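Long-range contacts in vanadium-dependent bromoperoxidase (Corallina officinalis, PDB 1QHB), which catalyses the halogenation of organic substrates with bromide and hydrogen peroxide, using a bound vanadate, and works as a homododecamer that also carries one calcium ion per subunit: residues A[198-203]-A[212-217]; A[282-287]-A[312-317]; A[413-418]-A[463-468]. All coordinates share one frame; numbering follows the deposited sequence.

The three contacts follow one another in series along the chain and lie well apart, each 22 to 24 Å from the centre of the subunit. Contacts 1 and 2 are the most distant pair, with centres 38 Å apart; contact 3 is 27 Å from the first and 28 Å from the second, centre to centre. None touches another, the nearest atoms of contacts 2 and 3 being about 11 Å apart. Contacts 1 and 2 contribute no residue to the vanadate site, though the side chain of R215 is about 11 Å from that of H551 and the side chain of Y313 about 11 Å from that of R545, both site residues. Contact 3, away from the known sites, joins helix to loop.

Contact 1 (A[198-203]-A[212-217]); sequences FNTPAK and RRRRGE
F198 and G216 bring the two backbones closest, with CA atoms 4.7 Å apart, where the end of helix 196-199 meets the chain leaving helix 208-213; F198 CA also makes a nearly straight CA-H...O contact with R215 O. The side chains of F198 and R215 run side by side in the same direction, yet their flat groups stand 73° apart. The phenylalanine therefore offers its edge, and its CE1 sits over the middle of the guanidinium face, 3.8 Å from R215 CZ. A bend at chi3 (-84°) turns that guanidinium beside the ring, while its NH1 forms a salt bridge with E161 and F553 adds a cation-pi contact.

R214 diverges from it, toward 200-202. Its CG is anti to the backbone N (chi1 -172°) and the chain runs extended to NE, bringing NH2 within 2.8 Å of T200 O. NE and NH2 are hydrogen-bonded to the carbonyls of W197 and E196, in the helix that ends at N199, while P201 O lies over the guanidinium face. The arrangement is that of a helix C-terminus whose last carbonyls are met by an arginine side chain, here in the surface turn between two short helices.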
loop_
_atom_site.group_PDB
_atom_site.type_symbol
_atom_site.label_atom_id
_atom_site.label_comp_id
_atom_site.label_asym_id
_atom_site.label_seq_id
_atom_site.Cartn_x
_atom_site.Cartn_y
_atom_site.Cartn_z
ATOM N N PHE A 198 48.956 33.258 -4.727
ATOM C CA PHE A 198 48.820 34.276 -3.700
ATOM C C PHE A 198 48.850 35.721 -4.195
ATOM O O PHE A 198 48.206 36.563 -3.557
ATOM C CB PHE A 198 49.936 34.117 -2.654
ATOM C CG PHE A 198 49.992 32.806 -1.919
ATOM C CD1 PHE A 198 49.048 32.476 -0.961
ATOM C CD2 PHE A 198 51.033 31.924 -2.117
ATOM C CE1 PHE A 198 49.087 31.283 -0.262
ATOM C CE2 PHE A 198 51.117 30.719 -1.436
ATOM C CZ PHE A 198 50.138 30.393 -0.509
ATOM N N ASN A 199 49.613 36.028 -5.246
ATOM C CA ASN A 199 49.738 37.439 -5.611
ATOM C C ASN A 199 48.797 37.904 -6.679
ATOM O O ASN A 199 48.844 39.069 -7.040
ATOM C CB ASN A 199 51.187 37.808 -5.990
ATOM C CG ASN A 199 51.704 37.144 -7.239
ATOM O OD1 ASN A 199 50.955 36.883 -8.163
ATOM N ND2 ASN A 199 52.968 36.782 -7.312
ATOM N N THR A 200 47.905 37.063 -7.174
ATOM C CA THR A 200 46.888 37.392 -8.176
ATOM C C THR A 200 45.540 36.852 -7.721
ATOM O O THR A 200 45.483 35.729 -7.240
ATOM C CB THR A 200 47.252 36.640 -9.479
ATOM O OG1 THR A 200 48.567 37.081 -9.828
ATOM C CG2 THR A 200 46.342 36.904 -10.651
ATOM N N PRO A 201 44.471 37.609 -7.860
ATOM C CA PRO A 201 43.157 37.186 -7.428
ATOM C C PRO A 201 42.530 36.199 -8.398
ATOM O O PRO A 201 43.008 35.936 -9.491
ATOM C CB PRO A 201 42.318 38.446 -7.409
ATOM C CG PRO A 201 43.030 39.423 -8.297
ATOM C CD PRO A 201 44.467 39.005 -8.397
ATOM N N ALA A 202 41.481 35.539 -7.929
ATOM C CA ALA A 202 40.771 34.583 -8.782
ATOM C C ALA A 202 40.231 35.393 -9.970
ATOM O O ALA A 202 40.085 36.609 -9.843
ATOM C CB ALA A 202 39.591 33.971 -8.011
ATOM N N LYS A 203 39.850 34.727 -11.048
ATOM C CA LYS A 203 39.233 35.443 -12.181
ATOM C C LYS A 203 37.766 35.057 -12.365
ATOM O O LYS A 203 37.408 33.926 -12.032
ATOM C CB LYS A 203 39.975 35.142 -13.485
ATOM C CG LYS A 203 41.362 35.720 -13.625
ATOM C CD LYS A 203 41.693 36.007 -15.088
ATOM C CE LYS A 203 43.065 36.663 -15.177
ATOM N NZ LYS A 203 43.518 36.831 -16.587
ATOM N N ARG A 212 36.497 30.331 -3.238
ATOM C CA ARG A 212 36.366 30.334 -1.776
ATOM C C ARG A 212 37.653 29.945 -1.063
ATOM O O ARG A 212 37.913 30.446 0.035
ATOM C CB ARG A 212 35.189 29.420 -1.404
ATOM C CG ARG A 212 34.807 29.606 0.061
ATOM C CD ARG A 212 33.707 28.665 0.526
ATOM N NE ARG A 212 33.601 28.757 1.989
ATOM C CZ ARG A 212 32.707 28.171 2.777
ATOM N NH1 ARG A 212 31.730 27.399 2.301
ATOM N NH2 ARG A 212 32.794 28.371 4.095
ATOM N N ARG A 213 38.501 29.068 -1.585
ATOM C CA ARG A 213 39.711 28.733 -0.816
ATOM C C ARG A 213 40.972 29.459 -1.289
ATOM O O ARG A 213 42.042 29.162 -0.755
ATOM C CB ARG A 213 39.950 27.207 -0.830
ATOM C CG ARG A 213 40.251 26.644 -2.198
ATOM C CD ARG A 213 40.409 25.100 -2.134
ATOM N NE ARG A 213 40.841 24.715 -3.486
ATOM C CZ ARG A 213 40.049 24.093 -4.345
ATOM N NH1 ARG A 213 38.815 23.733 -3.999
ATOM N NH2 ARG A 213 40.494 23.810 -5.557
ATOM N N ARG A 214 40.855 30.383 -2.243
ATOM C CA ARG A 214 42.055 31.064 -2.726
ATOM C C ARG A 214 42.585 32.058 -1.705
ATOM O O ARG A 214 41.781 32.755 -1.109
ATOM C CB ARG A 214 41.802 31.773 -4.055
ATOM C CG ARG A 214 43.149 32.297 -4.609
ATOM C CD ARG A 214 43.026 32.337 -6.121
ATOM N NE ARG A 214 44.229 32.877 -6.722
ATOM C CZ ARG A 214 44.485 32.742 -8.014
ATOM N NH1 ARG A 214 43.599 32.086 -8.754
ATOM N NH2 ARG A 214 45.596 33.271 -8.490
ATOM N N ARG A 215 43.901 32.094 -1.476
ATOM C CA ARG A 215 44.413 32.968 -0.433
ATOM C C ARG A 215 45.100 34.180 -1.042
ATOM O O ARG A 215 45.663 34.078 -2.115
ATOM C CB ARG A 215 45.361 32.251 0.535
ATOM C CG ARG A 215 44.675 31.175 1.342
ATOM C CD ARG A 215 45.649 30.361 2.135
ATOM N NE ARG A 215 46.270 29.275 1.401
ATOM C CZ ARG A 215 47.344 28.639 1.900
ATOM N NH1 ARG A 215 47.815 29.023 3.077
ATOM N NH2 ARG A 215 47.891 27.654 1.207
ATOM N N GLY A 216 45.139 35.281 -0.290
ATOM C CA GLY A 216 45.828 36.463 -0.797
ATOM C C GLY A 216 47.233 36.524 -0.189
ATOM O O GLY A 216 47.878 35.590 0.259
ATOM N N GLU A 217 47.737 37.742 -0.087
ATOM C CA GLU A 217 49.063 38.097 0.337
ATOM C C GLU A 217 49.452 37.447 1.661
ATOM O O GLU A 217 48.749 37.461 2.660
ATOM C CB GLU A 217 49.131 39.627 0.398
ATOM C CG GLU A 217 50.570 40.126 0.497
ATOM C CD GLU A 217 50.700 41.566 0.959
ATOM O OE1 GLU A 217 49.684 42.246 1.196
ATOM O OE2 GLU A 217 51.864 42.014 1.094
#

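Contact 2 (A[282-287]-A[312-317]); sequences VRIATP and SYEPGA
A285 and Y313 form a non-hydrogen-bonded pair, their CA atoms 4.2 Å apart, where strand 276-285 runs antiparallel to the neighbouring strand 313-318 in a weakly bonded pairing. E314 N donates a single hydrogen bond to I284 O at 2.7 Å, almost in line with the carbonyl (172°), and T286 N donates to S312 O. Beyond this the second strand turns a corner at P315 and G316, and a water bridges the widened part, accepting from I284 N and donating to E314 O and G316 O.

I284 lays CG2 against E314 CB at 4.0 Å, while its CD1 reaches over the turn to P315 O. At the far end the hydroxyls of T286 and S312 meet tip to tip in a hydrogen bond, OG1 to OG 2.7 Å, and a second water links T286 OG1 to E314 OE2. R283 bends at chi2 (-50°), which lets NH1 hydrogen-bond to G316 O at 3.1 Å; the acceptor lies near the guanidinium plane, but the donor stands above the carbonyl plane. Its NH2 forms a salt bridge with D265 of the third subunit. An alanine at R283 would probably leave that aspartate without this salt-bridge partner and G316 O without one of its donors. The chemistry implies an irregular strand pairing supplemented by water and hydroxyls, with one arginine tying the turn to a neighbouring subunit.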
loop_
_atom_site.group_PDB
_atom_site.type_symbol
_atom_site.label_atom_id
_atom_site.label_comp_id
_atom_site.label_asym_id
_atom_site.label_seq_id
_atom_site.Cartn_x
_atom_site.Cartn_y
_atom_site.Cartn_z
ATOM N N VAL A 282 52.969 17.898 25.384
ATOM C CA VAL A 282 53.161 16.863 24.391
ATOM C C VAL A 282 54.560 16.276 24.408
ATOM O O VAL A 282 55.555 16.899 24.802
ATOM C CB VAL A 282 52.917 17.519 22.987
ATOM C CG1 VAL A 282 53.996 18.583 22.723
ATOM C CG2 VAL A 282 52.907 16.491 21.864
ATOM N N ARG A 283 54.696 15.017 23.958
ATOM C CA ARG A 283 55.975 14.346 23.845
ATOM C C ARG A 283 56.842 15.114 22.866
ATOM O O ARG A 283 56.331 15.776 21.955
ATOM C CB ARG A 283 55.812 12.872 23.462
ATOM C CG ARG A 283 55.130 12.063 24.544
ATOM C CD ARG A 283 55.683 12.217 25.930
ATOM N NE ARG A 283 55.163 11.240 26.866
ATOM C CZ ARG A 283 55.434 11.267 28.170
ATOM N NH1 ARG A 283 56.203 12.197 28.712
ATOM N NH2 ARG A 283 54.957 10.326 28.985
ATOM N N ILE A 284 58.176 15.065 23.091
ATOM C CA ILE A 284 59.067 15.875 22.281
ATOM C C ILE A 284 59.868 15.089 21.273
ATOM O O ILE A 284 60.857 14.432 21.718
ATOM C CB ILE A 284 60.085 16.605 23.219
ATOM C CG1 ILE A 284 59.337 17.447 24.241
ATOM C CG2 ILE A 284 61.046 17.481 22.416
ATOM C CD1 ILE A 284 60.108 17.548 25.567
ATOM N N ALA A 285 59.496 15.202 20.004
ATOM C CA ALA A 285 60.271 14.495 18.984
ATOM C C ALA A 285 61.621 15.204 18.806
ATOM O O ALA A 285 61.684 16.438 18.812
ATOM C CB ALA A 285 59.543 14.504 17.627
ATOM N N THR A 286 62.688 14.422 18.610
ATOM C CA THR A 286 64.000 14.982 18.372
ATOM C C THR A 286 63.933 16.141 17.404
ATOM O O THR A 286 63.601 16.003 16.232
ATOM C CB THR A 286 64.946 13.912 17.787
ATOM O OG1 THR A 286 64.967 12.822 18.730
ATOM C CG2 THR A 286 66.385 14.437 17.625
ATOM N N PRO A 287 64.374 17.323 17.852
ATOM C CA PRO A 287 64.423 18.517 17.007
ATOM C C PRO A 287 65.403 18.313 15.880
ATOM O O PRO A 287 66.435 17.707 16.102
ATOM C CB PRO A 287 64.929 19.605 17.955
ATOM C CG PRO A 287 64.559 19.084 19.312
ATOM C CD PRO A 287 64.785 17.595 19.236
ATOM N N SER A 312 62.518 9.109 17.306
ATOM C CA SER A 312 63.160 9.189 18.626
ATOM C C SER A 312 62.680 10.498 19.251
ATOM O O SER A 312 62.311 11.408 18.521
ATOM C CB SER A 312 64.663 9.281 18.656
ATOM O OG SER A 312 65.028 10.313 17.698
ATOM N N TYR A 313 62.606 10.482 20.561
ATOM C CA TYR A 313 62.061 11.555 21.378
ATOM C C TYR A 313 63.067 11.935 22.463
ATOM O O TYR A 313 63.943 11.162 22.840
ATOM C CB TYR A 313 60.761 11.062 22.135
ATOM C CG TYR A 313 59.703 10.690 21.107
ATOM C CD1 TYR A 313 59.672 9.424 20.503
ATOM C CD2 TYR A 313 58.793 11.674 20.678
ATOM C CE1 TYR A 313 58.748 9.128 19.505
ATOM C CE2 TYR A 313 57.890 11.356 19.690
ATOM C CZ TYR A 313 57.855 10.104 19.112
ATOM O OH TYR A 313 56.929 9.895 18.136
ATOM N N GLU A 314 62.848 13.117 23.024
ATOM C CA GLU A 314 63.583 13.572 24.193
ATOM C C GLU A 314 62.725 13.210 25.408
ATOM O O GLU A 314 61.539 12.949 25.253
ATOM C CB GLU A 314 63.774 15.081 24.147
ATOM C CG GLU A 314 64.610 15.579 22.977
ATOM C CD GLU A 314 66.084 15.239 23.116
ATOM O OE1 GLU A 314 66.501 14.968 24.268
ATOM O OE2 GLU A 314 66.817 15.240 22.100
ATOM N N PRO A 315 63.361 13.125 26.566
ATOM C CA PRO A 315 62.688 12.820 27.812
ATOM C C PRO A 315 61.708 13.930 28.170
ATOM O O PRO A 315 61.936 15.081 27.781
ATOM C CB PRO A 315 63.808 12.755 28.862
ATOM C CG PRO A 315 65.054 12.613 28.054
ATOM C CD PRO A 315 64.819 13.365 26.759
ATOM N N GLY A 316 60.649 13.601 28.925
ATOM C CA GLY A 316 59.733 14.624 29.389
ATOM C C GLY A 316 58.643 14.977 28.369
ATOM O O GLY A 316 58.218 14.206 27.517
ATOM N N ALA A 317 58.151 16.200 28.531
ATOM C CA ALA A 317 57.060 16.728 27.731
ATOM C C ALA A 317 57.030 18.258 27.837
ATOM O O ALA A 317 57.366 18.750 28.890
ATOM C CB ALA A 317 55.777 16.149 28.367
HETATM O O HOH W 1 59.009 13.172 25.211
HETATM O O HOH W 2 66.500 12.986 20.768
#

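Contact 3 (A[413-418]-A[463-468]); sequences LISVNK and KSFLLP
S415 and F465 form the heart of the tight part of this contact, where helix 407-422 lies against an irregular loop and the two CA atoms come within 4.5 Å. The serine hydroxyl is anti to the backbone N (chi1 -162°), pointing out from the helix to accept a hydrogen bond from F465 N, 2.8 Å from OG and fairly straight at 165°. The N-H of buried F465, in an irregular loop, is thus satisfied by a serine side chain from the helix. Close by, L466 starts away from the helix but turns its tip back, CD2 resting 3.8 Å from S415 CB. I414 CG2 adds a lighter apolar touch on F465 CB. The methylenes of K418 belong to this tight part too. Its aliphatic chain crosses the phenylalanine at about a right angle and lies over one face of the ring: CG approaches CE2 of F465 at 3.6 Å, and CD stands over the centre as a CH-pi contact, 3.8 Å from the centroid of the F465 ring.

The looser side is that of the K418 ammonium and exposed K463. K418 NZ lies 5.6 Å from the F465 ring centroid, at most a weak cation-pi attraction. K463 NZ is 6.2 Å from K418 NZ, and this proximity of like charges would probably disfavour a closer approach of the two amines.

Several helices pack around the buried side. Helix 439-456 packs A446 on F465 and L442 on both I414 and K418, while N449 ND2 bonds to the carbonyls of S464 and L466. Helix 432-437 sets V435 against I414 and K418, and from helix 153-167 the Y163 hydroxyl bonds to F465 O, so the loop is fastened between helix 407-422 and these neighbours.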
loop_
_atom_site.group_PDB
_atom_site.type_symbol
_atom_site.label_atom_id
_atom_site.label_comp_id
_atom_site.label_asym_id
_atom_site.label_seq_id
_atom_site.Cartn_x
_atom_site.Cartn_y
_atom_site.Cartn_z
ATOM N N LEU A 413 58.152 13.176 -7.325
ATOM C CA LEU A 413 58.098 13.513 -8.737
ATOM C C LEU A 413 59.027 14.667 -9.040
ATOM O O LEU A 413 59.671 14.739 -10.078
ATOM C CB LEU A 413 56.672 13.909 -9.181
ATOM C CG LEU A 413 55.582 12.816 -9.127
ATOM C CD1 LEU A 413 54.239 13.411 -9.524
ATOM C CD2 LEU A 413 55.964 11.628 -10.000
ATOM N N ILE A 414 59.049 15.655 -8.189
ATOM C CA ILE A 414 59.909 16.828 -8.280
ATOM C C ILE A 414 61.367 16.397 -8.168
ATOM O O ILE A 414 62.156 16.846 -8.986
ATOM C CB ILE A 414 59.566 17.758 -7.103
ATOM C CG1 ILE A 414 58.178 18.366 -7.346
ATOM C CG2 ILE A 414 60.662 18.784 -6.887
ATOM C CD1 ILE A 414 57.665 19.240 -6.210
ATOM N N SER A 415 61.724 15.549 -7.179
ATOM C CA SER A 415 63.129 15.180 -7.063
ATOM C C SER A 415 63.644 14.465 -8.306
ATOM O O SER A 415 64.707 14.788 -8.865
ATOM C CB SER A 415 63.341 14.302 -5.815
ATOM O OG SER A 415 64.764 14.370 -5.581
ATOM N N VAL A 416 62.894 13.470 -8.792
ATOM C CA VAL A 416 63.278 12.730 -9.993
ATOM C C VAL A 416 63.379 13.638 -11.205
ATOM O O VAL A 416 64.370 13.538 -11.933
ATOM C CB VAL A 416 62.284 11.596 -10.245
ATOM C CG1 VAL A 416 62.437 10.954 -11.617
ATOM C CG2 VAL A 416 62.460 10.585 -9.126
ATOM N N ASN A 417 62.385 14.507 -11.474
ATOM C CA ASN A 417 62.473 15.400 -12.626
ATOM C C ASN A 417 63.657 16.358 -12.593
ATOM O O ASN A 417 64.314 16.637 -13.623
ATOM C CB ASN A 417 61.189 16.223 -12.673
ATOM C CG ASN A 417 61.091 17.386 -13.624
ATOM O OD1 ASN A 417 61.665 18.471 -13.502
ATOM N ND2 ASN A 417 60.288 17.237 -14.673
ATOM N N LYS A 418 63.860 17.009 -11.457
ATOM C CA LYS A 418 64.965 17.958 -11.339
ATOM C C LYS A 418 66.324 17.232 -11.463
ATOM O O LYS A 418 67.189 17.739 -12.188
ATOM C CB LYS A 418 64.866 18.723 -10.021
ATOM C CG LYS A 418 65.964 19.760 -9.818
ATOM C CD LYS A 418 65.429 20.919 -8.980
ATOM C CE LYS A 418 66.443 22.044 -8.876
ATOM N NZ LYS A 418 66.743 22.655 -10.193
ATOM N N LYS A 463 71.159 14.593 -5.993
ATOM C CA LYS A 463 70.773 15.483 -4.901
ATOM C C LYS A 463 69.378 14.990 -4.474
ATOM O O LYS A 463 68.756 14.195 -5.210
ATOM C CB LYS A 463 70.712 16.933 -5.338
ATOM C CG LYS A 463 72.045 17.554 -5.705
ATOM C CD LYS A 463 72.007 19.065 -5.558
ATOM C CE LYS A 463 71.753 19.747 -6.883
ATOM N NZ LYS A 463 71.699 21.224 -6.686
ATOM N N SER A 464 68.914 15.415 -3.299
ATOM C CA SER A 464 67.585 14.970 -2.906
ATOM C C SER A 464 66.678 16.186 -2.792
ATOM O O SER A 464 67.007 17.057 -1.972
ATOM C CB SER A 464 67.601 14.229 -1.569
ATOM O OG SER A 464 66.257 14.246 -1.091
ATOM N N PHE A 465 65.636 16.265 -3.653
ATOM C CA PHE A 465 64.729 17.401 -3.489
ATOM C C PHE A 465 63.431 16.925 -2.822
ATOM O O PHE A 465 62.423 17.614 -2.882
ATOM C CB PHE A 465 64.456 18.103 -4.822
ATOM C CG PHE A 465 65.763 18.522 -5.481
ATOM C CD1 PHE A 465 66.380 19.718 -5.138
ATOM C CD2 PHE A 465 66.348 17.718 -6.443
ATOM C CE1 PHE A 465 67.564 20.089 -5.744
ATOM C CE2 PHE A 465 67.541 18.099 -7.051
ATOM C CZ PHE A 465 68.174 19.271 -6.687
ATOM N N LEU A 466 63.407 15.741 -2.197
ATOM C CA LEU A 466 62.264 15.208 -1.532
ATOM C C LEU A 466 61.748 16.106 -0.406
ATOM O O LEU A 466 62.490 16.882 0.211
ATOM C CB LEU A 466 62.641 13.852 -0.942
ATOM C CG LEU A 466 63.099 12.847 -2.018
ATOM C CD1 LEU A 466 63.827 11.732 -1.279
ATOM C CD2 LEU A 466 61.944 12.365 -2.869
ATOM N N LEU A 467 60.437 15.984 -0.134
ATOM C CA LEU A 467 59.866 16.779 0.967
ATOM C C LEU A 467 60.196 16.043 2.257
ATOM O O LEU A 467 59.833 14.877 2.463
ATOM C CB LEU A 467 58.344 16.879 0.716
ATOM C CG LEU A 467 57.519 17.484 1.858
ATOM C CD1 LEU A 467 57.680 18.978 1.939
ATOM C CD2 LEU A 467 56.021 17.233 1.639
ATOM N N PRO A 468 60.899 16.673 3.185
ATOM C CA PRO A 468 61.255 16.070 4.453
ATOM C C PRO A 468 59.985 15.734 5.216
ATOM O O PRO A 468 59.134 16.599 5.384
ATOM C CB PRO A 468 62.162 17.082 5.135
ATOM C CG PRO A 468 62.612 18.042 4.061
ATOM C CD PRO A 468 61.440 18.071 3.086
#